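Local coordinates for glycoside hydrolase family 31 (Kribbella flavida DSM 17836, PDB 5X3I), which hydrolyses the alpha-1,3-glucosidic linkages of the cyclic tetrasaccharide cyclobis-(1-6)-alpha-nigerosyl inside the cell, releasing isomaltose, at residues T282-L285 and D286-R290; V637-L640 and T641-A645; M655-L658 and F659-H662. The protein carries 1 engineered substitution. One frame throughout, in Å; residues are numbered along the deposited sequence.

From the N terminus the three contacts come in series, each made within one unbroken piece of chain, so none nests in or crosses another and none closes a long loop. Contact 1 forms the last turns of helix 277-288, which follows strand 267-274 and precedes strand 302-304, the first strand of the TIM barrel. Contact 2 lies far along the chain in helix 622-650, after the eighth barrel strand, 591-593. Contact 3 follows soon after, where strand 655-656 opens the C-terminal sheet and turns into a loop. Contacts 2 and 3 have centres about 18 Å apart, and D679 meets both Q643 and R656; D651, between them in sequence, reaches back to contact 1.

Contact 1: T282-L285 and D286-R290; sequences TGFL and DEVGR
R290, just beyond the end of helix 277-288, folds back over its last turns to meet D286, T282 and L285. From CB the chain runs extended through CG to CD, then bends at chi3 (-79°), which turns the guanidinium back toward the helix. NE belongs to a salt bridge with D651. One face of the guanidinium lies on L285, whose CB is 3.8 Å from NH2. NH1 and NH2 both close end-on upon a single oxygen of D286: NH2 to OD1 is 2.8 Å, approaching from above the carboxylate plane, and the longer NH1 to OD1 bond is 3.2 Å, met nearly along the C-O axis. R290 NH2 also comes 3.8 Å from T282 CG2. D286 stands alongside T282, with T282 CG2 3.8 Å from D286 OD2; the hydroxyl of T282 bonds instead to D651 and to A278 O.

Another side of the helix carries an apolar pair. V288 CG2 sits over the centre of the F284 ring, a CH-pi contact 3.9 Å from the centroid, while CG1 touches F284 CE1 at 3.7 Å; F226 stacks on the same phenylalanine. G289 N closes the helix on L285 O at 2.8 Å, and the positive phi of G289 (110°) turns the chain out. With carboxylates of D286 and D651 both bonded to it, R290 probably keeps its positive charge, and it links the end of helix 277-288 to the loop after helix 622-650.

Contact 2: V637-L640 and T641-A645; sequences VPYL and TEQAA
Two torsions bring Y639 and Q643 together: CG of Y639 stands anti to its backbone nitrogen (chi1 174°), leaning the ring toward the following turn, while Q643 bends at chi2 (-57°) and folds its chain over that ring. The methylene CG of Q643 lies over one face of the phenol, offset toward the rim, in a CH-pi contact 3.5 Å from the centroid. Of the ring atoms, CZ of Y639 is nearest to Q643 CG, at 3.3 Å. Beyond it the amide plane is tilted 30° from the ring, with Q643 NE2 3.5 Å from Y639 CE1.

The polar ends of this pair point to the C-terminal sheet. Y639 OH bonds to L677 O and E680 N, and Q643 OE1 accepts from D679 N, so both side chains meet the turn joining strands 675-677 and 681-683. They do so from consecutive turns of helix 622-650, which follows the last TIM-barrel strand and helix 610-617 and precedes strand 655-656 of the C-terminal sheet.

On another side of the helix T641 turns its hydroxyl back along the chain. OG1 donates to V637 O at 2.8 Å, above the carbonyl plane, and T641 N reaches the same oxygen from the opposite face at 2.9 Å. Two donors thus grip V637 O, and the OG1 bond favours the rotamer that sets OG1 beside its own backbone N. The regular i to i+4 bonds continue with Q643 N to Y639 O at 2.8 Å. Side chains of L640, T641 and A644 pack on F299.

Contact 3: M655-L658 and F659-H662; sequences MRPL and FFDH
The edge strand 655-656 of the antiparallel C-terminal sheet leads through P657 and L658 into a turn at 659-661 with helical backbone angles but not the regular helix bonds, and R656 in the strand reaches D661 in that turn. R656 bends at chi3 (-51°), and the side chains of R656 and D661 cross at about a right angle, their flat groups 72° apart. NH1 donates in its own plane to the syn lone pair of D661 OD2, 2.9 Å away at an N-H...O angle of 163°. D661 OD1 pairs with R652, and R656 NH2 with D679, so the charges alternate; this probably offsets the closeness of the two arginines. A leucine in place of R656 would probably leave D661 with R652 alone of the two arginines, cost D679 its salt bridge to NH2, and deprive P653 O of its bond from NE.

P657 packs beside two aromatic rings. Its CB meets F659 CD2 at 3.5 Å, its CD lies 3.9 Å from F660 CE2, and its carbonyl oxygen sits at the edge of the F660 ring, in plane. H228 meets both rings edge-to-face, and P277 and S556 also touch them, which joins the turn to helices 277-288 and 541-556. The turn itself closes by H662 N to L658 O at 2.9 Å. A water inside it donates to P657 O and accepts from D661 N, the latter at 2.7 Å.

Contact 1: T282-L285 and D286-R290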
# COMPACT_ATOMS: atom_id res chain seq x y z
N THR A 282 -7.19 -14.37 -14.90
CA THR A 282 -6.64 -14.12 -16.23
C THR A 282 -7.44 -13.04 -16.95
O THR A 282 -6.88 -12.15 -17.58
CB THR A 282 -6.62 -15.39 -17.09
OG1 THR A 282 -5.77 -16.37 -16.48
CG2 THR A 282 -6.11 -15.10 -18.49
N GLY A 283 -8.76 -13.13 -16.86
CA GLY A 283 -9.63 -12.13 -17.45
C GLY A 283 -9.36 -10.74 -16.89
O GLY A 283 -9.24 -9.78 -17.64
N PHE A 284 -9.28 -10.64 -15.57
CA PHE A 284 -8.93 -9.38 -14.90
C PHE A 284 -7.58 -8.85 -15.40
O PHE A 284 -7.48 -7.71 -15.85
CB PHE A 284 -8.91 -9.59 -13.38
CG PHE A 284 -8.67 -8.32 -12.58
CD1 PHE A 284 -9.35 -7.16 -12.85
CD2 PHE A 284 -7.77 -8.33 -11.52
CE1 PHE A 284 -9.14 -6.02 -12.10
CE2 PHE A 284 -7.54 -7.20 -10.77
CZ PHE A 284 -8.23 -6.05 -11.06
N LEU A 285 -6.55 -9.68 -15.36
CA LEU A 285 -5.19 -9.22 -15.66
C LEU A 285 -5.02 -8.92 -17.16
O LEU A 285 -4.30 -7.99 -17.52
CB LEU A 285 -4.15 -10.23 -15.19
CG LEU A 285 -4.14 -10.55 -13.68
CD1 LEU A 285 -2.90 -11.35 -13.28
CD2 LEU A 285 -4.28 -9.30 -12.83
N ASP A 286 -5.68 -9.68 -18.02
CA ASP A 286 -5.71 -9.37 -19.45
C ASP A 286 -6.22 -7.95 -19.67
O ASP A 286 -5.79 -7.25 -20.58
CB ASP A 286 -6.60 -10.34 -20.23
CG ASP A 286 -5.87 -11.60 -20.64
OD1 ASP A 286 -4.65 -11.68 -20.40
OD2 ASP A 286 -6.52 -12.51 -21.20
N GLU A 287 -7.18 -7.55 -18.84
CA GLU A 287 -7.74 -6.22 -18.92
C GLU A 287 -6.87 -5.14 -18.26
O GLU A 287 -6.66 -4.09 -18.85
CB GLU A 287 -9.13 -6.23 -18.28
CG GLU A 287 -9.89 -4.92 -18.32
CD GLU A 287 -11.26 -5.01 -17.64
OE1 GLU A 287 -11.63 -4.04 -16.96
OE2 GLU A 287 -11.94 -6.06 -17.77
N VAL A 288 -6.44 -5.36 -17.03
CA VAL A 288 -5.75 -4.29 -16.30
C VAL A 288 -4.21 -4.36 -16.22
O VAL A 288 -3.58 -3.43 -15.75
CB VAL A 288 -6.31 -4.18 -14.89
CG1 VAL A 288 -7.84 -4.09 -14.97
CG2 VAL A 288 -5.89 -5.36 -14.05
N GLY A 289 -3.62 -5.42 -16.74
CA GLY A 289 -2.19 -5.61 -16.61
C GLY A 289 -1.73 -6.73 -15.70
O GLY A 289 -2.47 -7.22 -14.84
N ARG A 290 -0.47 -7.11 -15.91
CA ARG A 290 0.10 -8.34 -15.38
C ARG A 290 1.61 -8.18 -15.12
O ARG A 290 2.27 -7.38 -15.76
CB ARG A 290 -0.16 -9.48 -16.38
CG ARG A 290 0.38 -10.84 -16.02
CD ARG A 290 0.16 -11.83 -17.16
NE ARG A 290 -1.20 -12.35 -17.21
CZ ARG A 290 -2.11 -12.01 -18.12
NH1 ARG A 290 -1.81 -11.14 -19.08
NH2 ARG A 290 -3.31 -12.54 -18.07

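Contact 2: V637-L640 and T641-A645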
# COMPACT_ATOMS: atom_id res chain seq x y z
N VAL A 637 15.93 -20.47 -4.81
CA VAL A 637 15.81 -19.45 -5.84
C VAL A 637 15.47 -20.03 -7.23
O VAL A 637 14.62 -19.48 -7.92
CB VAL A 637 17.07 -18.57 -5.93
CG1 VAL A 637 17.03 -17.69 -7.17
CG2 VAL A 637 17.19 -17.72 -4.68
N PRO A 638 16.11 -21.15 -7.65
CA PRO A 638 15.68 -21.68 -8.95
C PRO A 638 14.21 -22.13 -8.99
O PRO A 638 13.55 -21.96 -10.00
CB PRO A 638 16.62 -22.88 -9.16
CG PRO A 638 17.85 -22.53 -8.36
CD PRO A 638 17.31 -21.84 -7.14
N TYR A 639 13.72 -22.72 -7.91
CA TYR A 639 12.31 -23.10 -7.82
C TYR A 639 11.40 -21.87 -7.94
O TYR A 639 10.49 -21.84 -8.76
CB TYR A 639 12.01 -23.84 -6.52
CG TYR A 639 10.54 -24.14 -6.32
CD1 TYR A 639 9.91 -25.15 -7.04
CD2 TYR A 639 9.77 -23.42 -5.41
CE1 TYR A 639 8.56 -25.43 -6.86
CE2 TYR A 639 8.42 -23.70 -5.22
CZ TYR A 639 7.82 -24.70 -5.96
OH TYR A 639 6.49 -24.98 -5.79
N LEU A 640 11.68 -20.86 -7.12
CA LEU A 640 10.88 -19.63 -7.10
C LEU A 640 10.86 -18.99 -8.47
O LEU A 640 9.82 -18.57 -8.94
CB LEU A 640 11.41 -18.65 -6.05
CG LEU A 640 11.16 -19.10 -4.61
CD1 LEU A 640 12.04 -18.37 -3.61
CD2 LEU A 640 9.68 -18.90 -4.25
N THR A 641 12.02 -18.96 -9.11
CA THR A 641 12.16 -18.39 -10.44
C THR A 641 11.28 -19.13 -11.46
O THR A 641 10.59 -18.51 -12.25
CB THR A 641 13.65 -18.42 -10.92
OG1 THR A 641 14.47 -17.68 -10.01
CG2 THR A 641 13.77 -17.83 -12.29
N GLU A 642 11.32 -20.45 -11.43
CA GLU A 642 10.50 -21.22 -12.34
C GLU A 642 9.02 -21.01 -12.04
O GLU A 642 8.23 -20.81 -12.95
CB GLU A 642 10.82 -22.71 -12.27
CG GLU A 642 10.06 -23.49 -13.30
CD GLU A 642 10.54 -24.92 -13.43
OE1 GLU A 642 10.44 -25.68 -12.45
OE2 GLU A 642 11.02 -25.26 -14.51
N GLN A 643 8.66 -21.06 -10.77
CA GLN A 643 7.27 -20.91 -10.35
C GLN A 643 6.73 -19.50 -10.66
O GLN A 643 5.58 -19.36 -11.07
CB GLN A 643 7.13 -21.23 -8.87
CG GLN A 643 7.31 -22.70 -8.56
CD GLN A 643 6.34 -23.59 -9.34
OE1 GLN A 643 5.16 -23.27 -9.50
NE2 GLN A 643 6.84 -24.72 -9.84
N ALA A 644 7.57 -18.48 -10.49
CA ALA A 644 7.18 -17.11 -10.83
C ALA A 644 6.87 -17.00 -12.31
O ALA A 644 5.91 -16.33 -12.72
CB ALA A 644 8.27 -16.12 -10.46
N ALA A 645 7.68 -17.67 -13.13
CA ALA A 645 7.45 -17.67 -14.55
C ALA A 645 6.11 -18.36 -14.88
O ALA A 645 5.40 -17.92 -15.76
CB ALA A 645 8.60 -18.35 -15.27

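Contact 3: M655-L658 and F659-H662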
# COMPACT_ATOMS: atom_id res chain seq x y z
N MET A 655 1.99 -17.00 -4.35
CA MET A 655 1.61 -17.28 -2.98
C MET A 655 0.10 -17.55 -3.05
O MET A 655 -0.71 -16.63 -3.09
CB MET A 655 1.96 -16.08 -2.09
CG MET A 655 1.71 -16.23 -0.60
SD MET A 655 2.18 -14.72 0.28
CE MET A 655 2.00 -15.22 1.97
N ARG A 656 -0.27 -18.83 -2.98
CA ARG A 656 -1.53 -19.27 -3.57
C ARG A 656 -2.51 -19.84 -2.56
O ARG A 656 -2.30 -20.94 -2.05
CB ARG A 656 -1.27 -20.30 -4.67
CG ARG A 656 -2.50 -20.69 -5.49
CD ARG A 656 -2.19 -21.83 -6.45
NE ARG A 656 -1.01 -21.54 -7.27
CZ ARG A 656 -0.41 -22.43 -8.05
NH1 ARG A 656 -0.88 -23.67 -8.15
NH2 ARG A 656 0.66 -22.08 -8.75
N PRO A 657 -3.61 -19.11 -2.31
CA PRO A 657 -4.71 -19.65 -1.51
C PRO A 657 -5.18 -20.97 -2.10
O PRO A 657 -5.16 -21.13 -3.31
CB PRO A 657 -5.79 -18.57 -1.63
CG PRO A 657 -5.05 -17.32 -1.90
CD PRO A 657 -3.88 -17.73 -2.75
N LEU A 658 -5.58 -21.91 -1.26
CA LEU A 658 -5.95 -23.23 -1.74
C LEU A 658 -7.18 -23.25 -2.65
O LEU A 658 -7.39 -24.23 -3.35
CB LEU A 658 -6.16 -24.18 -0.56
CG LEU A 658 -4.93 -24.92 -0.05
CD1 LEU A 658 -3.94 -23.96 0.58
CD2 LEU A 658 -5.32 -25.99 0.94
N PHE A 659 -7.97 -22.19 -2.66
CA PHE A 659 -9.20 -22.23 -3.46
C PHE A 659 -8.91 -22.18 -4.96
O PHE A 659 -9.78 -22.49 -5.76
CB PHE A 659 -10.18 -21.11 -3.04
CG PHE A 659 -9.82 -19.73 -3.53
CD1 PHE A 659 -10.21 -19.29 -4.78
CD2 PHE A 659 -9.16 -18.84 -2.70
CE1 PHE A 659 -9.90 -18.02 -5.21
CE2 PHE A 659 -8.86 -17.57 -3.13
CZ PHE A 659 -9.23 -17.16 -4.38
N PHE A 660 -7.69 -21.84 -5.34
CA PHE A 660 -7.34 -21.82 -6.75
C PHE A 660 -7.28 -23.22 -7.33
O PHE A 660 -7.78 -23.47 -8.42
CB PHE A 660 -6.00 -21.11 -6.98
CG PHE A 660 -6.11 -19.62 -7.03
CD1 PHE A 660 -6.29 -18.97 -8.23
CD2 PHE A 660 -6.09 -18.87 -5.87
CE1 PHE A 660 -6.42 -17.60 -8.27
CE2 PHE A 660 -6.22 -17.50 -5.90
CZ PHE A 660 -6.38 -16.86 -7.10
N ASP A 661 -6.70 -24.14 -6.59
CA ASP A 661 -6.58 -25.51 -7.06
C ASP A 661 -7.65 -26.43 -6.49
O ASP A 661 -7.82 -27.50 -6.97
CB ASP A 661 -5.20 -26.07 -6.75
CG ASP A 661 -4.08 -25.31 -7.43
OD1 ASP A 661 -4.18 -25.03 -8.59
OD2 ASP A 661 -3.12 -25.00 -6.77
N HIS A 662 -8.32 -26.02 -5.44
CA HIS A 662 -9.28 -26.87 -4.78
C HIS A 662 -10.60 -26.16 -4.49
O HIS A 662 -11.09 -26.19 -3.39
CB HIS A 662 -8.68 -27.39 -3.51
CG HIS A 662 -7.33 -28.01 -3.69
ND1 HIS A 662 -7.15 -29.29 -4.13
CD2 HIS A 662 -6.09 -27.51 -3.47
CE1 HIS A 662 -5.86 -29.55 -4.21
NE2 HIS A 662 -5.20 -28.49 -3.81
O HOH W 1 -4.69 -23.59 -4.83